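Local coordinates for separin (Saccharomyces cerevisiae, PDB 5U1T), which cleaves the MCD1/SCC1 subunit of cohesin at the onset of anaphase as a caspase-like cysteine protease, so driving chromosome segregation, at residues 189-192 with 193-197; 289-293 with 294-298. One frame throughout, in Å; residues are numbered along the deposited sequence.

Contact 1 of 2, residues 189-192 with 193-197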
ATOM      1  N   CYS A 189     -13.291  71.796  39.731  1.00 82.43           N
ATOM      2  CA  CYS A 189     -12.156  71.458  38.874  1.00 82.61           C
ATOM      3  C   CYS A 189     -12.155  72.184  37.538  1.00 80.53           C
ATOM      4  O   CYS A 189     -11.645  71.649  36.550  1.00 87.53           O
ATOM      5  CB  CYS A 189     -12.109  69.947  38.609  1.00 76.69           C
ATOM      6  SG  CYS A 189     -11.921  68.943  40.079  1.00 81.57           S
ATOM      7  N   LYS A 190     -12.724  73.385  37.505  1.00 82.20           N
ATOM      8  CA  LYS A 190     -12.764  74.192  36.287  1.00 84.70           C
ATOM      9  C   LYS A 190     -11.347  74.373  35.708  1.00 84.52           C
ATOM     10  O   LYS A 190     -11.141  74.326  34.490  1.00 83.73           O
ATOM     11  CB  LYS A 190     -13.424  75.551  36.573  1.00 85.98           C
ATOM     12  CG  LYS A 190     -14.593  75.465  37.558  1.00 84.28           C
ATOM     13  CD  LYS A 190     -15.638  76.555  37.334  1.00 83.76           C
ATOM     14  CE  LYS A 190     -16.320  76.401  35.989  1.00 79.90           C
ATOM     15  NZ  LYS A 190     -17.485  77.307  35.825  1.00 73.27           N
ATOM     16  N   VAL A 191     -10.372  74.551  36.597  1.00 83.10           N
ATOM     17  CA  VAL A 191      -8.967  74.613  36.207  1.00 82.59           C
ATOM     18  C   VAL A 191      -8.541  73.392  35.385  1.00 83.69           C
ATOM     19  O   VAL A 191      -7.934  73.538  34.323  1.00 80.16           O
ATOM     20  CB  VAL A 191      -8.047  74.742  37.447  1.00 81.23           C
ATOM     21  CG1 VAL A 191      -8.553  73.874  38.577  1.00 84.15           C
ATOM     22  CG2 VAL A 191      -6.617  74.366  37.098  1.00 82.90           C
ATOM     23  N   LEU A 192      -8.867  72.197  35.876  1.00 85.80           N
ATOM     24  CA  LEU A 192      -8.494  70.946  35.210  1.00 77.13           C
ATOM     25  C   LEU A 192      -9.014  70.877  33.784  1.00 78.68           C
ATOM     26  O   LEU A 192      -8.277  70.534  32.855  1.00 76.16           O
ATOM     27  CB  LEU A 192      -9.007  69.753  36.006  1.00 73.13           C
ATOM     28  CG  LEU A 192      -8.254  69.533  37.315  1.00 80.04           C
ATOM     29  CD1 LEU A 192      -8.748  68.276  38.018  1.00 80.73           C
ATOM     30  CD2 LEU A 192      -6.767  69.456  37.038  1.00 75.43           C
ATOM     31  N   PHE A 193     -10.287  71.212  33.617  1.00 76.22           N
ATOM     32  CA  PHE A 193     -10.875  71.305  32.292  1.00 75.77           C
ATOM     33  C   PHE A 193     -10.201  72.389  31.458  1.00 82.48           C
ATOM     34  O   PHE A 193      -9.790  72.122  30.320  1.00 84.14           O
ATOM     35  CB  PHE A 193     -12.373  71.557  32.395  1.00 77.14           C
ATOM     36  CG  PHE A 193     -13.146  70.357  32.854  1.00 82.13           C
ATOM     37  CD1 PHE A 193     -13.335  70.112  34.206  1.00 83.07           C
ATOM     38  CD2 PHE A 193     -13.665  69.457  31.937  1.00 80.06           C
ATOM     39  CE1 PHE A 193     -14.041  68.988  34.633  1.00 81.07           C
ATOM     40  CE2 PHE A 193     -14.374  68.337  32.363  1.00 76.07           C
ATOM     41  CZ  PHE A 193     -14.560  68.107  33.711  1.00 76.22           C
ATOM     42  N   GLY A 194     -10.082  73.597  32.023  1.00 83.59           N
ATOM     43  CA  GLY A 194      -9.333  74.675  31.397  1.00 80.91           C
ATOM     44  C   GLY A 194      -7.981  74.234  30.850  1.00 79.43           C
ATOM     45  O   GLY A 194      -7.699  74.396  29.666  1.00 82.48           O
ATOM     46  N   LEU A 195      -7.153  73.657  31.714  1.00 75.54           N
ATOM     47  CA  LEU A 195      -5.844  73.151  31.321  1.00 80.24           C
ATOM     48  C   LEU A 195      -5.923  72.205  30.122  1.00 89.81           C
ATOM     49  O   LEU A 195      -5.139  72.323  29.169  1.00 90.95           O
ATOM     50  CB  LEU A 195      -5.178  72.435  32.501  1.00 84.17           C
ATOM     51  CG  LEU A 195      -4.639  73.283  33.658  1.00 81.89           C
ATOM     52  CD1 LEU A 195      -4.492  72.453  34.920  1.00 81.87           C
ATOM     53  CD2 LEU A 195      -3.301  73.884  33.281  1.00 86.15           C
ATOM     54  N   LYS A 196      -6.866  71.262  30.172  1.00 87.34           N
ATOM     55  CA  LYS A 196      -7.028  70.284  29.102  1.00 83.71           C
ATOM     56  C   LYS A 196      -7.465  70.946  27.793  1.00 82.98           C
ATOM     57  O   LYS A 196      -6.969  70.590  26.720  1.00 84.43           O
ATOM     58  CB  LYS A 196      -8.042  69.208  29.503  1.00 80.18           C
ATOM     59  CG  LYS A 196      -8.239  68.112  28.445  1.00 71.48           C
ATOM     60  CD  LYS A 196      -6.944  67.393  28.151  1.00 66.98           C
ATOM     61  CE  LYS A 196      -6.415  66.659  29.366  1.00 67.66           C
ATOM     62  NZ  LYS A 196      -5.186  65.866  29.062  1.00 69.37           N
ATOM     63  N   PHE A 197      -8.398  71.895  27.896  1.00 80.17           N
ATOM     64  CA  PHE A 197      -8.953  72.592  26.736  1.00 81.73           C
ATOM     65  C   PHE A 197      -7.911  73.431  26.007  1.00 87.48           C
ATOM     66  O   PHE A 197      -7.875  73.456  24.771  1.00 86.65           O
ATOM     67  CB  PHE A 197     -10.127  73.483  27.155  1.00 79.35           C
ATOM     68  CG  PHE A 197     -10.488  74.537  26.139  1.00 83.90           C
ATOM     69  CD1 PHE A 197     -11.277  74.224  25.044  1.00 84.05           C
ATOM     70  CD2 PHE A 197     -10.045  75.847  26.286  1.00 84.60           C
ATOM     71  CE1 PHE A 197     -11.608  75.197  24.109  1.00 88.30           C
ATOM     72  CE2 PHE A 197     -10.375  76.812  25.358  1.00 88.57           C
ATOM     73  CZ  PHE A 197     -11.160  76.490  24.272  1.00 88.89           C
TER
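Leu195 N donates to Val191 O over 2.7 Å with an N-H...O angle of 176°, and Gly194 N reaches Lys190 O at 2.8 Å. Two further i to i+4 bonds bracket this pair: Phe193 N to Cys189 O is longer, at 3.3 Å, and Lys196 N to Leu192 O spans 3.1 Å with its donor tilted 28° from the carbonyl plane. The Cys189 oxygen also lies at the edge of the Phe193 ring, in its plane, 3.3 Å from CD1. Beyond the backbone, Val191 and Leu195, one turn apart, extend alongside each other in a common direction. With Val191 CG2 anti to its backbone N, that methyl comes 3.6 Å from Leu195 CD1; Leu192 CD2 meets the same Leu195 CD1 more loosely, at 4.3 Å. The Lys196 chain bends twice and ends in a salt bridge to Asp160. Helix 146-158 packs against Phe193, while Leu192 and Leu195 meet helix 236-250. Cys189, with positive phi, holds the N-cap position, and the unbroken run of i to i+4 bonds from its carbonyl onward is that of the first turns of an alpha-helix, here helix 190-203, buried within a helical domain.

Contact 2 of 2, residues 289-293 with 294-298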
ATOM      1  N   ASN A 289      -5.288  54.680  49.938  1.00 97.96           N
ATOM      2  CA  ASN A 289      -4.507  53.903  48.991  1.00 94.58           C
ATOM      3  C   ASN A 289      -3.631  54.768  48.110  1.00 95.40           C
ATOM      4  O   ASN A 289      -3.596  54.592  46.911  1.00 94.23           O
ATOM      5  CB  ASN A 289      -5.388  52.995  48.121  1.00 92.95           C
ATOM      6  CG  ASN A 289      -5.843  51.774  48.839  1.00 91.77           C
ATOM      7  OD1 ASN A 289      -6.857  51.197  48.500  1.00 94.05           O
ATOM      8  ND2 ASN A 289      -5.099  51.377  49.840  1.00 95.50           N
ATOM      9  N   ARG A 290      -2.916  55.706  48.700  1.00 98.09           N
ATOM     10  CA  ARG A 290      -2.018  56.534  47.919  1.00 98.94           C
ATOM     11  C   ARG A 290      -0.923  57.108  48.768  1.00100.48           C
ATOM     12  O   ARG A 290      -0.693  56.677  49.882  1.00101.94           O
ATOM     13  CB  ARG A 290      -2.750  57.674  47.223  1.00 93.66           C
ATOM     14  CG  ARG A 290      -3.851  58.290  48.037  1.00 98.80           C
ATOM     15  CD  ARG A 290      -4.636  59.301  47.230  1.00102.76           C
ATOM     16  NE  ARG A 290      -6.041  59.342  47.626  1.00110.86           N
ATOM     17  CZ  ARG A 290      -6.661  60.422  48.085  1.00108.37           C
ATOM     18  NH1 ARG A 290      -6.007  61.562  48.212  1.00106.35           N
ATOM     19  NH2 ARG A 290      -7.936  60.364  48.420  1.00107.42           N
ATOM     20  N   LEU A 291      -0.229  58.074  48.197  1.00102.91           N
ATOM     21  CA  LEU A 291       0.825  58.790  48.883  1.00103.68           C
ATOM     22  C   LEU A 291       0.214  60.003  49.566  1.00108.51           C
ATOM     23  O   LEU A 291      -0.821  60.518  49.140  1.00107.77           O
ATOM     24  CB  LEU A 291       1.897  59.200  47.899  1.00 99.79           C
ATOM     25  CG  LEU A 291       2.660  57.982  47.417  1.00101.24           C
ATOM     26  CD1 LEU A 291       4.011  58.354  46.852  1.00 92.04           C
ATOM     27  CD2 LEU A 291       2.811  56.999  48.557  1.00 97.13           C
ATOM     28  N   LEU A 292       0.863  60.508  50.601  1.00111.02           N
ATOM     29  CA  LEU A 292       0.239  61.610  51.320  1.00110.85           C
ATOM     30  C   LEU A 292       0.126  62.849  50.432  1.00107.58           C
ATOM     31  O   LEU A 292      -0.800  63.651  50.581  1.00107.53           O
ATOM     32  CB  LEU A 292       1.020  61.920  52.594  1.00107.66           C
ATOM     33  CG  LEU A 292       1.013  60.739  53.567  1.00108.37           C
ATOM     34  CD1 LEU A 292       2.231  60.756  54.485  1.00110.67           C
ATOM     35  CD2 LEU A 292      -0.282  60.730  54.361  1.00104.17           C
ATOM     36  N   TRP A 293       1.049  62.978  49.484  1.00104.22           N
ATOM     37  CA  TRP A 293       1.102  64.163  48.637  1.00108.52           C
ATOM     38  C   TRP A 293       0.796  63.863  47.176  1.00104.88           C
ATOM     39  O   TRP A 293       1.284  62.882  46.612  1.00108.66           O
ATOM     40  CB  TRP A 293       2.476  64.826  48.737  1.00112.17           C
ATOM     41  CG  TRP A 293       3.205  64.494  50.000  1.00119.70           C
ATOM     42  CD1 TRP A 293       3.278  65.256  51.135  1.00121.30           C
ATOM     43  CD2 TRP A 293       3.964  63.304  50.265  1.00119.54           C
ATOM     44  NE1 TRP A 293       4.040  64.614  52.085  1.00121.55           N
ATOM     45  CE2 TRP A 293       4.470  63.414  51.576  1.00119.96           C
ATOM     46  CE3 TRP A 293       4.264  62.158  49.522  1.00117.91           C
ATOM     47  CZ2 TRP A 293       5.263  62.418  52.158  1.00120.43           C
ATOM     48  CZ3 TRP A 293       5.048  61.169  50.105  1.00120.95           C
ATOM     49  CH2 TRP A 293       5.537  61.309  51.409  1.00117.36           C
ATOM     50  N   SER A 294      -0.022  64.714  46.569  1.00 99.48           N
ATOM     51  CA  SER A 294      -0.172  64.721  45.125  1.00 98.01           C
ATOM     52  C   SER A 294       0.806  65.737  44.572  1.00103.11           C
ATOM     53  O   SER A 294       1.326  66.572  45.324  1.00108.44           O
ATOM     54  CB  SER A 294      -1.597  65.062  44.723  1.00 96.00           C
ATOM     55  OG  SER A 294      -2.505  64.300  45.487  1.00102.26           O
ATOM     56  N   CYS A 295       1.048  65.674  43.264  1.00104.61           N
ATOM     57  CA  CYS A 295       2.060  66.514  42.623  1.00102.65           C
ATOM     58  C   CYS A 295       3.404  66.322  43.307  1.00107.11           C
ATOM     59  O   CYS A 295       3.941  67.242  43.920  1.00111.29           O
ATOM     60  CB  CYS A 295       1.660  67.989  42.648  1.00102.37           C
ATOM     61  SG  CYS A 295       0.327  68.434  41.525  1.00 95.78           S
ATOM     62  N   ILE A 296       3.927  65.107  43.224  1.00110.84           N
ATOM     63  CA  ILE A 296       5.226  64.806  43.800  1.00113.03           C
ATOM     64  C   ILE A 296       6.302  65.118  42.765  1.00115.05           C
ATOM     65  O   ILE A 296       6.152  64.801  41.588  1.00113.31           O
ATOM     66  CB  ILE A 296       5.313  63.337  44.264  1.00105.72           C
ATOM     67  CG1 ILE A 296       4.135  63.019  45.192  1.00106.27           C
ATOM     68  CG2 ILE A 296       6.642  63.068  44.962  1.00106.58           C
ATOM     69  CD1 ILE A 296       3.995  61.560  45.541  1.00103.91           C
ATOM     70  N   SER A 297       7.366  65.779  43.213  1.00124.81           N
ATOM     71  CA  SER A 297       8.444  66.223  42.332  1.00123.42           C
ATOM     72  C   SER A 297       8.997  65.067  41.511  1.00116.28           C
ATOM     73  O   SER A 297       9.120  63.953  42.014  1.00118.18           O
ATOM     74  CB  SER A 297       9.557  66.876  43.155  1.00127.86           C
ATOM     75  OG  SER A 297       9.016  67.664  44.212  1.00125.48           O
ATOM     76  N   VAL A 298       9.306  65.327  40.245  1.00114.24           N
ATOM     77  CA  VAL A 298       9.816  64.293  39.347  1.00116.58           C
ATOM     78  C   VAL A 298      11.118  63.674  39.873  1.00119.33           C
ATOM     79  O   VAL A 298      11.365  62.469  39.715  1.00118.62           O
ATOM     80  CB  VAL A 298      10.041  64.855  37.917  1.00111.23           C
ATOM     81  CG1 VAL A 298      10.845  66.159  37.959  1.00112.04           C
ATOM     82  CG2 VAL A 298      10.699  63.811  37.010  1.00103.91           C
TER
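The irregular loop linking helix 264-274 to helix 298-313 bends here, bringing Ile296 against Leu291 and Trp293 without any hydrogen bond between 289-293 and 294-298. The CD1 methyl of Ile296 carries the contact, touching Leu291 and both the ring and the carbonyl of Trp293. It lies 3.5 Å from Leu291 CD1, the two side chains crossing at about a right angle, and 3.9 Å from Leu291 CB. It also approaches the Trp293 indole at its edge, near the ring plane, 4.0 Å from CE3. Finally, both CD1 and CG1 of Ile296 lie beside the Trp293 carbonyl oxygen. The torsions account for this reach: CG1 of Ile296 stands anti to its own carbonyl carbon (chi1 -53°), and the extended chi2 of 171° carries CD1 onward to the leucine and the indole. On the tryptophan side, Leu292 CB sits over the centre of one indole face, 3.9 Å above the plane, so the ring receives an aliphatic group on that face as well as the isoleucine methyl at its edge. An alanine here in place of Ile296, lacking CG1, CG2 and CD1, would probably leave a gap between Leu291 CD1 and the Trp293 edge. Outside the loop, Glu336 accepts hydrogen bonds from the backbone N of Cys295 and of Ile296, and Thr332 OG1 bonds Leu291 N, fastening the loop to helix 319-336. That helix also meets Leu291 through Leu329 and Ile296 through Thr332. Trp293 packs on Val270, Ala273 and Ile274 of helix 264-274, while Ser294 and Cys295 touch helix 236-250, placing the loop among three helices.

Overall arrangement
Contact 1 is buried, with seven of its eight touching residues in the interior, whereas contact 2 lies at the surface, with Leu291 its one buried member. Their chemistry follows: regular main-chain hydrogen bonds define 189-197, while 289-298 has none between its halves and relies on apolar side chains, its polar support coming from helix 319-336. Both meet helix 236-250, including a shared residue, Leu239, which touches Leu192 of contact 1 and Cys295 of contact 2. The two centres are 20 Å apart and their nearest atoms about 8 Å, without touching. Their centres lie about 81 Å (contact 1) and 78 Å (contact 2) from the centre of the chain, away from the probable catalytic Cys1497.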